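Local structure of 11R-lipoxygenase (Gersemia fruticosa, 3VF1) at residues Tyr124-Ile128 / Pro190-Gln194; Asn161-Trp167 / Val405-Asn410; Trp370-Met374 / Lys606-Ile612. The protein probably adds molecular oxygen to polyunsaturated fatty acids as a calcium-dependent, non-heme iron lipoxygenase. All coordinates share one frame; numbering follows the deposited sequence.

Contact 1. Residues Tyr124-Ile128 / Pro190-Gln194; sequences YRWVI and PKDVQ
Lys-191 lies across one face of the Trp-126 indole, and this cation-pi contact combines with a carboxylate grip on the backbone beside it. The ammonium atom NZ sits 3.6 Å from the centroid of the six-membered ring of Trp-126, nearly on the ring normal. Farther back along the lysine, CD rests over the five-membered ring, 3.9 Å from its centroid, in a CH-pi contact. The chain of Lys-191 runs extended as far as CE and bends only at chi4 (-60°), which carries NZ over the benzo half of the indole. A smaller apolar contact flanks this pair, where CD1 of Ile-128 meets CB of Lys-191 at 3.8 Å.

Polar contacts centre on Asp-192. Its OD1 accepts a hydrogen bond from Trp-126 N at 3.0 Å, nearly straight at 164°, and the same oxygen lies at the indole edge, 3.6 Å from CD1. OD2 faces Arg-125 instead, but the salt bridge to NH1 is long at 3.8 Å, and the guanidinium and carboxylate planes are steeply inclined to each other.

The Tyr-124–Ile-128 segment follows strand 116-124 of the PLAT beta sandwich, with Tyr-124 and Arg-125 forming a G1 bulge opposite Ile-101 of strand 100-109. Trp-126 also meets Tyr-100 and lies close to Gly-33 and Asp-98, predicted calcium ligands. The 3-10 turn at 191-192 belongs to the loop between helices 148-164 and 208-213, while Arg-125 and Val-193 both reach Trp-408 on helix 369-410. The contact thus packs a PLAT corner against this loop, at the junction with the lipoxygenase helices.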
loop_
_atom_site.group_PDB
_atom_site.type_symbol
_atom_site.label_atom_id
_atom_site.label_comp_id
_atom_site.label_asym_id
_atom_site.label_seq_id
_atom_site.Cartn_x
_atom_site.Cartn_y
_atom_site.Cartn_z
ATOM N N TYR A 124 2.274 -16.388 16.331
ATOM C CA TYR A 124 2.493 -14.971 16.051
ATOM C C TYR A 124 1.313 -14.126 16.529
ATOM O O TYR A 124 0.749 -13.334 15.774
ATOM C CB TYR A 124 2.747 -14.766 14.558
ATOM C CG TYR A 124 3.877 -15.624 14.044
ATOM C CD1 TYR A 124 5.197 -15.296 14.314
ATOM C CD2 TYR A 124 3.626 -16.773 13.309
ATOM C CE1 TYR A 124 6.237 -16.080 13.857
ATOM C CE2 TYR A 124 4.660 -17.564 12.846
ATOM C CZ TYR A 124 5.963 -17.213 13.124
ATOM O OH TYR A 124 7.002 -17.996 12.670
ATOM N N ARG A 125 0.955 -14.309 17.795
ATOM C CA ARG A 125 -0.135 -13.568 18.415
ATOM C C ARG A 125 0.214 -13.257 19.864
ATOM O O ARG A 125 1.065 -13.918 20.460
ATOM C CB ARG A 125 -1.422 -14.394 18.395
ATOM C CG ARG A 125 -1.853 -14.897 17.029
ATOM C CD ARG A 125 -2.563 -13.825 16.225
ATOM N NE ARG A 125 -3.452 -14.408 15.221
ATOM C CZ ARG A 125 -4.717 -14.757 15.443
ATOM N NH1 ARG A 125 -5.269 -14.585 16.639
ATOM N NH2 ARG A 125 -5.438 -15.279 14.463
ATOM N N TRP A 126 -0.443 -12.250 20.427
ATOM C CA TRP A 126 -0.388 -12.019 21.864
ATOM C C TRP A 126 -1.441 -12.905 22.517
ATOM O O TRP A 126 -2.552 -13.028 22.003
ATOM C CB TRP A 126 -0.674 -10.554 22.195
ATOM C CG TRP A 126 0.284 -9.576 21.582
ATOM C CD1 TRP A 126 0.192 -9.002 20.348
ATOM C CD2 TRP A 126 1.471 -9.044 22.183
ATOM N NE1 TRP A 126 1.250 -8.151 20.140
ATOM C CE2 TRP A 126 2.050 -8.158 21.252
ATOM C CE3 TRP A 126 2.102 -9.232 23.416
ATOM C CZ2 TRP A 126 3.229 -7.465 21.514
ATOM C CZ3 TRP A 126 3.273 -8.542 23.675
ATOM C CH2 TRP A 126 3.824 -7.670 22.729
ATOM N N VAL A 127 -1.097 -13.528 23.640
ATOM C CA VAL A 127 -2.055 -14.379 24.344
ATOM C C VAL A 127 -3.187 -13.549 24.942
ATOM O O VAL A 127 -4.364 -13.871 24.764
ATOM C CB VAL A 127 -1.388 -15.212 25.464
ATOM C CG1 VAL A 127 -0.349 -16.154 24.880
ATOM C CG2 VAL A 127 -0.766 -14.311 26.524
ATOM N N ILE A 128 -2.829 -12.472 25.634
ATOM C CA ILE A 128 -3.809 -11.622 26.300
ATOM C C ILE A 128 -4.702 -12.445 27.238
ATOM O O ILE A 128 -4.319 -12.709 28.377
ATOM C CB ILE A 128 -4.663 -10.843 25.277
ATOM C CG1 ILE A 128 -3.755 -10.049 24.334
ATOM C CG2 ILE A 128 -5.627 -9.908 25.991
ATOM C CD1 ILE A 128 -4.499 -9.334 23.228
ATOM N N PRO A 190 -7.577 -4.254 18.444
ATOM C CA PRO A 190 -7.024 -5.461 19.066
ATOM C C PRO A 190 -5.502 -5.471 18.973
ATOM O O PRO A 190 -4.951 -5.086 17.941
ATOM C CB PRO A 190 -7.624 -6.590 18.229
ATOM C CG PRO A 190 -8.900 -6.028 17.710
ATOM C CD PRO A 190 -8.637 -4.571 17.470
ATOM N N LYS A 191 -4.836 -5.905 20.036
ATOM C CA LYS A 191 -3.379 -5.848 20.100
ATOM C C LYS A 191 -2.728 -6.550 18.908
ATOM O O LYS A 191 -1.649 -6.162 18.463
ATOM C CB LYS A 191 -2.882 -6.476 21.404
ATOM C CG LYS A 191 -1.607 -5.850 21.948
ATOM C CD LYS A 191 -1.187 -6.498 23.258
ATOM C CE LYS A 191 -0.276 -5.586 24.074
ATOM N NZ LYS A 191 0.984 -5.234 23.362
ATOM N N ASP A 192 -3.389 -7.580 18.390
ATOM C CA ASP A 192 -2.827 -8.388 17.310
ATOM C C ASP A 192 -2.649 -7.618 16.001
ATOM O O ASP A 192 -1.857 -8.020 15.148
ATOM C CB ASP A 192 -3.694 -9.625 17.063
ATOM C CG ASP A 192 -3.485 -10.703 18.109
ATOM O OD1 ASP A 192 -2.338 -10.869 18.578
ATOM O OD2 ASP A 192 -4.470 -11.386 18.464
ATOM N N VAL A 193 -3.381 -6.519 15.838
ATOM C CA VAL A 193 -3.302 -5.736 14.608
ATOM C C VAL A 193 -2.857 -4.296 14.865
ATOM O O VAL A 193 -3.087 -3.411 14.042
ATOM C CB VAL A 193 -4.649 -5.718 13.859
ATOM C CG1 VAL A 193 -5.072 -7.133 13.498
ATOM C CG2 VAL A 193 -5.720 -5.025 14.690
ATOM N N GLN A 194 -2.216 -4.065 16.005
ATOM C CA GLN A 194 -1.703 -2.740 16.330
ATOM C C GLN A 194 -0.333 -2.526 15.701
ATOM O O GLN A 194 0.245 -3.447 15.124
ATOM C CB GLN A 194 -1.606 -2.555 17.844
ATOM C CG GLN A 194 -2.946 -2.380 18.530
ATOM C CD GLN A 194 -2.811 -2.173 20.025
ATOM O OE1 GLN A 194 -1.712 -2.233 20.577
ATOM N NE2 GLN A 194 -3.933 -1.928 20.690
#

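Contact 2. Residues Asn161-Trp167 / Val405-Asn410; sequences NKKLYKW and VSSWRN
Tyr-165 and Trp-408 stack face to face where helix 148-164 ends against the last turn of helix 369-410, the long lipoxygenase helix that also supplies the iron ligands His-392 and His-397. The phenol ring and the five-membered ring of Trp-408 have centroids 4.0 Å apart and planes inclined by 22°, and CB of Trp-408 also rests over the phenol. Asn-161 comes to the edge of the Trp-408 ring, its amide nearly perpendicular to the indole. Around the stack, both side chains touch Met-429 of helix 428-438, and Trp-418 meets Trp-408 edge-to-face.

One turn before Trp-408, Val-405 places CG1 over the six-membered ring of Trp-167, 3.6 Å from its centroid; this indole lies beyond the end of helix 148-164. CD of Arg-409 lies off-centre over the five-membered ring on that same side. NE1 of Trp-167 and NE of Arg-409 are both donors and do not bond each other; they come within 3.3 Å as each turns to the carboxylate of Asp-533 on helix 525-538. That residue also receives Asn-410 ND2, so it holds three side chains of this contact together.

Two hydrogen bonds to backbone carbonyls tie the segments together. Lys-162 NZ donates to Arg-409 O at 2.7 Å, and its positive charge probably compensates this end of the helix. A bend at chi3 (54°) swings the Arg-409 guanidinium back to the other segment, where NH1 donates to Tyr-165 O at 3.1 Å along a nearly straight path of 169°, the oxygen lying almost in the guanidinium plane.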
loop_
_atom_site.group_PDB
_atom_site.type_symbol
_atom_site.label_atom_id
_atom_site.label_comp_id
_atom_site.label_asym_id
_atom_site.label_seq_id
_atom_site.Cartn_x
_atom_site.Cartn_y
_atom_site.Cartn_z
ATOM N N ASN A 161 -14.202 -13.436 16.567
ATOM C CA ASN A 161 -13.547 -12.358 15.835
ATOM C C ASN A 161 -14.523 -11.314 15.300
ATOM O O ASN A 161 -14.214 -10.125 15.282
ATOM C CB ASN A 161 -12.710 -12.926 14.688
ATOM C CG ASN A 161 -11.418 -13.561 15.167
ATOM O OD1 ASN A 161 -10.895 -13.212 16.228
ATOM N ND2 ASN A 161 -10.890 -14.496 14.385
ATOM N N LYS A 162 -15.699 -11.755 14.865
ATOM C CA LYS A 162 -16.706 -10.833 14.347
ATOM C C LYS A 162 -17.069 -9.765 15.373
ATOM O O LYS A 162 -17.538 -8.686 15.017
ATOM C CB LYS A 162 -17.973 -11.584 13.928
ATOM C CG LYS A 162 -17.942 -12.130 12.511
ATOM C CD LYS A 162 -19.350 -12.447 12.021
ATOM C CE LYS A 162 -19.348 -13.015 10.611
ATOM N NZ LYS A 162 -18.729 -14.369 10.548
ATOM N N LYS A 163 -16.853 -10.068 16.649
ATOM C CA LYS A 163 -17.203 -9.143 17.721
ATOM C C LYS A 163 -16.129 -8.077 17.913
ATOM O O LYS A 163 -16.404 -6.994 18.431
ATOM C CB LYS A 163 -17.421 -9.907 19.028
ATOM C CG LYS A 163 -18.529 -10.945 18.955
ATOM C CD LYS A 163 -18.721 -11.651 20.287
ATOM C CE LYS A 163 -19.863 -12.653 20.222
ATOM N NZ LYS A 163 -20.067 -13.354 21.520
ATOM N N LEU A 164 -14.908 -8.389 17.490
ATOM C CA LEU A 164 -13.785 -7.471 17.643
ATOM C C LEU A 164 -13.571 -6.619 16.397
ATOM O O LEU A 164 -13.100 -5.483 16.487
ATOM C CB LEU A 164 -12.506 -8.252 17.952
ATOM C CG LEU A 164 -12.517 -9.064 19.247
ATOM C CD1 LEU A 164 -11.226 -9.858 19.391
ATOM C CD2 LEU A 164 -12.727 -8.158 20.451
ATOM N N TYR A 165 -13.920 -7.168 15.236
ATOM C CA TYR A 165 -13.672 -6.495 13.967
ATOM C C TYR A 165 -14.973 -6.186 13.232
ATOM O O TYR A 165 -15.429 -6.965 12.398
ATOM C CB TYR A 165 -12.757 -7.355 13.092
ATOM C CG TYR A 165 -11.417 -7.648 13.732
ATOM C CD1 TYR A 165 -10.371 -6.739 13.644
ATOM C CD2 TYR A 165 -11.200 -8.830 14.425
ATOM C CE1 TYR A 165 -9.144 -7.000 14.230
ATOM C CE2 TYR A 165 -9.977 -9.102 15.012
ATOM C CZ TYR A 165 -8.954 -8.184 14.911
ATOM O OH TYR A 165 -7.735 -8.446 15.496
ATOM N N LYS A 166 -15.563 -5.038 13.551
ATOM C CA LYS A 166 -16.811 -4.607 12.933
ATOM C C LYS A 166 -16.529 -3.615 11.811
ATOM O O LYS A 166 -15.432 -3.064 11.724
ATOM C CB LYS A 166 -17.710 -3.941 13.976
ATOM C CG LYS A 166 -17.884 -4.741 15.261
ATOM C CD LYS A 166 -19.198 -5.507 15.285
ATOM C CE LYS A 166 -19.351 -6.405 14.069
ATOM N NZ LYS A 166 -20.456 -7.392 14.246
ATOM N N TRP A 167 -17.522 -3.388 10.957
ATOM C CA TRP A 167 -17.419 -2.365 9.923
ATOM C C TRP A 167 -17.697 -0.988 10.518
ATOM O O TRP A 167 -18.765 -0.747 11.078
ATOM C CB TRP A 167 -18.397 -2.644 8.781
ATOM C CG TRP A 167 -18.078 -3.882 8.001
ATOM C CD1 TRP A 167 -18.764 -5.060 8.017
ATOM C CD2 TRP A 167 -16.988 -4.064 7.090
ATOM N NE1 TRP A 167 -18.171 -5.965 7.171
ATOM C CE2 TRP A 167 -17.079 -5.378 6.589
ATOM C CE3 TRP A 167 -15.947 -3.243 6.648
ATOM C CZ2 TRP A 167 -16.166 -5.889 5.669
ATOM C CZ3 TRP A 167 -15.042 -3.754 5.733
ATOM C CH2 TRP A 167 -15.157 -5.065 5.254
ATOM N N VAL A 405 -10.283 -6.636 6.968
ATOM C CA VAL A 405 -11.425 -6.706 7.873
ATOM C C VAL A 405 -12.252 -7.963 7.614
ATOM O O VAL A 405 -12.678 -8.639 8.550
ATOM C CB VAL A 405 -12.328 -5.462 7.734
ATOM C CG1 VAL A 405 -13.571 -5.605 8.600
ATOM C CG2 VAL A 405 -11.559 -4.203 8.103
ATOM N N SER A 406 -12.473 -8.275 6.341
ATOM C CA SER A 406 -13.273 -9.437 5.976
ATOM C C SER A 406 -12.565 -10.733 6.361
ATOM O O SER A 406 -13.213 -11.724 6.695
ATOM C CB SER A 406 -13.585 -9.435 4.478
ATOM O OG SER A 406 -14.410 -10.537 4.143
ATOM N N SER A 407 -11.237 -10.727 6.313
ATOM C CA SER A 407 -10.458 -11.896 6.704
ATOM C C SER A 407 -10.729 -12.258 8.159
ATOM O O SER A 407 -10.955 -13.423 8.488
ATOM C CB SER A 407 -8.962 -11.646 6.509
ATOM O OG SER A 407 -8.626 -11.570 5.133
ATOM N N TRP A 408 -10.704 -11.253 9.029
ATOM C CA TRP A 408 -10.915 -11.471 10.455
ATOM C C TRP A 408 -12.345 -11.910 10.757
ATOM O O TRP A 408 -12.586 -12.651 11.709
ATOM C CB TRP A 408 -10.585 -10.202 11.245
ATOM C CG TRP A 408 -9.113 -9.976 11.424
ATOM C CD1 TRP A 408 -8.316 -9.138 10.700
ATOM C CD2 TRP A 408 -8.263 -10.600 12.393
ATOM N NE1 TRP A 408 -7.022 -9.203 11.158
ATOM C CE2 TRP A 408 -6.963 -10.093 12.196
ATOM C CE3 TRP A 408 -8.474 -11.539 13.406
ATOM C CZ2 TRP A 408 -5.879 -10.496 12.975
ATOM C CZ3 TRP A 408 -7.397 -11.938 14.179
ATOM C CH2 TRP A 408 -6.116 -11.417 13.958
ATOM N N ARG A 409 -13.287 -11.460 9.937
ATOM C CA ARG A 409 -14.705 -11.694 10.195
ATOM C C ARG A 409 -15.233 -13.017 9.642
ATOM O O ARG A 409 -16.250 -13.521 10.114
ATOM C CB ARG A 409 -15.536 -10.550 9.611
ATOM C CG ARG A 409 -15.385 -9.232 10.345
ATOM C CD ARG A 409 -16.044 -8.097 9.580
ATOM N NE ARG A 409 -17.439 -8.384 9.257
ATOM C CZ ARG A 409 -18.443 -8.314 10.126
ATOM N NH1 ARG A 409 -18.218 -7.977 11.388
ATOM N NH2 ARG A 409 -19.679 -8.590 9.733
ATOM N N ASN A 410 -14.557 -13.576 8.643
ATOM C CA ASN A 410 -15.100 -14.729 7.930
ATOM C C ASN A 410 -14.165 -15.933 7.807
ATOM O O ASN A 410 -14.618 -17.035 7.497
ATOM C CB ASN A 410 -15.557 -14.301 6.535
ATOM C CG ASN A 410 -16.561 -13.166 6.577
ATOM O OD1 ASN A 410 -17.756 -13.386 6.774
ATOM N ND2 ASN A 410 -16.078 -11.943 6.393
#

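Contact 3. Residues Trp370-Met374 / Lys606-Ile612; sequences WDWIM and KSNHKVI
Ser-607 and Asp-371 meet through the carboxylate oxygen OD1, toward which both N and OG of the serine are directed. Ser-607 N donates to Asp-371 OD1 at 3.2 Å, bent to 138°; the OG bond is weak, and the position of OD1 is doubtful because it lies too close to CB of Ser-607. The other carboxylate oxygen, OD2, is held more clearly by the backbone N of Gly-605. A water donates to Ser-607 O at 2.6 Å and weakly to Asp-371 OD1, while a second water makes weak bonds to OD1 and to Lys-606 N.

This loop leads into helix 609-615, and Asn-608 is its N-cap: OD1 accepts from Val-611 N at 3.1 Å, with the donor well above the carbonyl plane. The start of this helix packs on the first turn of the long lipoxygenase helix 369-410. CA of Asn-608 lies over the five-membered ring of Trp-370, and the His-609 ring meets the benzo half obliquely, its NE2 accepting from the backbone N of Leu-229. CE3 of Trp-370 meets CD1 of Ile-612 at 3.6 Å. With an alanine in place of Trp-370, the N-terminal turn at Asn-608 and His-609 would probably lose the surface it rests on, leaving a gap beside Ile-612 CD1. Deeper in, Met-374 curls through chi2 (68°) and chi3 (79°), bringing CE to 3.4 Å from CG1 of Ile-612.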
loop_
_atom_site.group_PDB
_atom_site.type_symbol
_atom_site.label_atom_id
_atom_site.label_comp_id
_atom_site.label_asym_id
_atom_site.label_seq_id
_atom_site.Cartn_x
_atom_site.Cartn_y
_atom_site.Cartn_z
ATOM N N TRP A 370 10.431 30.836 -19.610
ATOM C CA TRP A 370 9.889 30.954 -18.261
ATOM C C TRP A 370 8.407 30.590 -18.232
ATOM O O TRP A 370 7.941 29.947 -17.295
ATOM C CB TRP A 370 10.100 32.366 -17.709
ATOM C CG TRP A 370 11.489 32.600 -17.194
ATOM C CD1 TRP A 370 12.394 33.511 -17.653
ATOM C CD2 TRP A 370 12.135 31.901 -16.121
ATOM N NE1 TRP A 370 13.560 33.427 -16.931
ATOM C CE2 TRP A 370 13.427 32.446 -15.985
ATOM C CE3 TRP A 370 11.744 30.869 -15.263
ATOM C CZ2 TRP A 370 14.330 31.993 -15.025
ATOM C CZ3 TRP A 370 12.641 30.422 -14.311
ATOM C CH2 TRP A 370 13.920 30.984 -14.200
ATOM N N ASP A 371 7.670 31.001 -19.260
ATOM C CA ASP A 371 6.252 30.662 -19.362
ATOM C C ASP A 371 6.073 29.154 -19.438
ATOM O O ASP A 371 5.217 28.588 -18.766
ATOM C CB ASP A 371 5.617 31.319 -20.594
ATOM C CG ASP A 371 5.014 32.680 -20.290
ATOM O OD1 ASP A 371 5.223 33.195 -19.173
ATOM O OD2 ASP A 371 4.329 33.240 -21.173
ATOM N N TRP A 372 6.888 28.507 -20.264
ATOM C CA TRP A 372 6.810 27.063 -20.434
ATOM C C TRP A 372 7.092 26.341 -19.119
ATOM O O TRP A 372 6.433 25.356 -18.790
ATOM C CB TRP A 372 7.791 26.596 -21.509
ATOM C CG TRP A 372 7.789 25.110 -21.701
ATOM C CD1 TRP A 372 8.855 24.267 -21.586
ATOM C CD2 TRP A 372 6.660 24.290 -22.029
ATOM N NE1 TRP A 372 8.461 22.974 -21.830
ATOM C CE2 TRP A 372 7.119 22.961 -22.102
ATOM C CE3 TRP A 372 5.308 24.551 -22.270
ATOM C CZ2 TRP A 372 6.274 21.895 -22.406
ATOM C CZ3 TRP A 372 4.471 23.492 -22.571
ATOM C CH2 TRP A 372 4.956 22.181 -22.636
ATOM N N ILE A 373 8.075 26.833 -18.372
ATOM C CA ILE A 373 8.400 26.258 -17.073
ATOM C C ILE A 373 7.222 26.416 -16.117
ATOM O O ILE A 373 6.881 25.491 -15.382
ATOM C CB ILE A 373 9.663 26.903 -16.467
ATOM C CG1 ILE A 373 10.908 26.369 -17.176
ATOM C CG2 ILE A 373 9.753 26.619 -14.974
ATOM C CD1 ILE A 373 12.196 27.063 -16.777
ATOM N N MET A 374 6.596 27.587 -16.136
ATOM C CA MET A 374 5.433 27.839 -15.295
ATOM C C MET A 374 4.319 26.852 -15.634
ATOM O O MET A 374 3.726 26.238 -14.747
ATOM C CB MET A 374 4.939 29.276 -15.482
ATOM C CG MET A 374 3.633 29.591 -14.756
ATOM S SD MET A 374 3.785 29.585 -12.955
ATOM C CE MET A 374 4.522 31.194 -12.666
ATOM N N LYS A 606 4.380 36.985 -18.938
ATOM C CA LYS A 606 4.375 37.535 -17.585
ATOM C C LYS A 606 5.285 36.762 -16.631
ATOM O O LYS A 606 5.599 37.246 -15.542
ATOM C CB LYS A 606 2.951 37.553 -17.022
ATOM C CG LYS A 606 1.968 38.392 -17.828
ATOM C CD LYS A 606 2.434 39.836 -17.942
ATOM C CE LYS A 606 1.403 40.702 -18.644
ATOM N NZ LYS A 606 1.887 42.096 -18.841
ATOM N N SER A 607 5.715 35.571 -17.038
ATOM C CA SER A 607 6.463 34.693 -16.141
ATOM C C SER A 607 7.953 35.013 -16.076
ATOM O O SER A 607 8.579 35.373 -17.074
ATOM C CB SER A 607 6.281 33.229 -16.546
ATOM O OG SER A 607 4.913 32.855 -16.509
ATOM N N ASN A 608 8.506 34.865 -14.878
ATOM C CA ASN A 608 9.937 34.980 -14.650
ATOM C C ASN A 608 10.281 34.284 -13.338
ATOM O O ASN A 608 9.404 33.727 -12.678
ATOM C CB ASN A 608 10.377 36.444 -14.622
ATOM C CG ASN A 608 9.712 37.232 -13.514
ATOM O OD1 ASN A 608 9.989 37.020 -12.333
ATOM N ND2 ASN A 608 8.839 38.159 -13.890
ATOM N N HIS A 609 11.552 34.316 -12.958
ATOM C CA HIS A 609 12.013 33.569 -11.795
ATOM C C HIS A 609 11.260 33.956 -10.520
ATOM O O HIS A 609 10.709 33.094 -9.836
ATOM C CB HIS A 609 13.518 33.763 -11.604
ATOM C CG HIS A 609 14.183 32.628 -10.891
ATOM N ND1 HIS A 609 15.460 32.208 -11.187
ATOM C CD2 HIS A 609 13.744 31.822 -9.894
ATOM C CE1 HIS A 609 15.781 31.192 -10.406
ATOM N NE2 HIS A 609 14.757 30.939 -9.612
ATOM N N LYS A 610 11.222 35.247 -10.206
ATOM C CA LYS A 610 10.609 35.711 -8.964
ATOM C C LYS A 610 9.100 35.471 -8.926
ATOM O O LYS A 610 8.538 35.190 -7.866
ATOM C CB LYS A 610 10.908 37.196 -8.734
ATOM C CG LYS A 610 12.343 37.485 -8.319
ATOM C CD LYS A 610 12.660 36.914 -6.943
ATOM C CE LYS A 610 14.084 37.245 -6.520
ATOM N NZ LYS A 610 14.423 36.692 -5.178
ATOM N N VAL A 611 8.445 35.586 -10.075
ATOM C CA VAL A 611 7.012 35.324 -10.150
ATOM C C VAL A 611 6.735 33.875 -9.784
ATOM O O VAL A 611 5.791 33.574 -9.052
ATOM C CB VAL A 611 6.456 35.591 -11.561
ATOM C CG1 VAL A 611 5.037 35.046 -11.691
ATOM C CG2 VAL A 611 6.492 37.079 -11.874
ATOM N N ILE A 612 7.570 32.982 -10.303
ATOM C CA ILE A 612 7.433 31.556 -10.039
ATOM C C ILE A 612 7.649 31.246 -8.560
ATOM O O ILE A 612 6.929 30.434 -7.983
ATOM C CB ILE A 612 8.410 30.739 -10.907
ATOM C CG1 ILE A 612 7.887 30.672 -12.344
ATOM C CG2 ILE A 612 8.583 29.335 -10.349
ATOM C CD1 ILE A 612 8.858 30.068 -13.337
HETATM O O HOH W 1 8.022 35.051 -19.590
HETATM O O HOH W 2 2.378 34.488 -18.029
#

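In the fold
Contacts 1 and 2 are neighbours, with centres 14 Å apart, whereas contact 3 lies about 55 Å from contact 1 and 54 Å from contact 2, centre to centre, on the opposite side of the chain's centre. The first two touch directly: Pro-190 CB and Tyr-165 OH are 3.3 Å apart. Their segments alternate along the chain (124-128, 161-167, 190-194, 405-410), so the chain between the PLAT and lipoxygenase regions is packed against both, a junction through which calcium regulation might be felt. Contact 1 closes before contact 3 opens. Contacts 2 and 3, whose segments also alternate, use the two ends of helix 369-410, which also carries His-392 and His-397, two of the iron ligands.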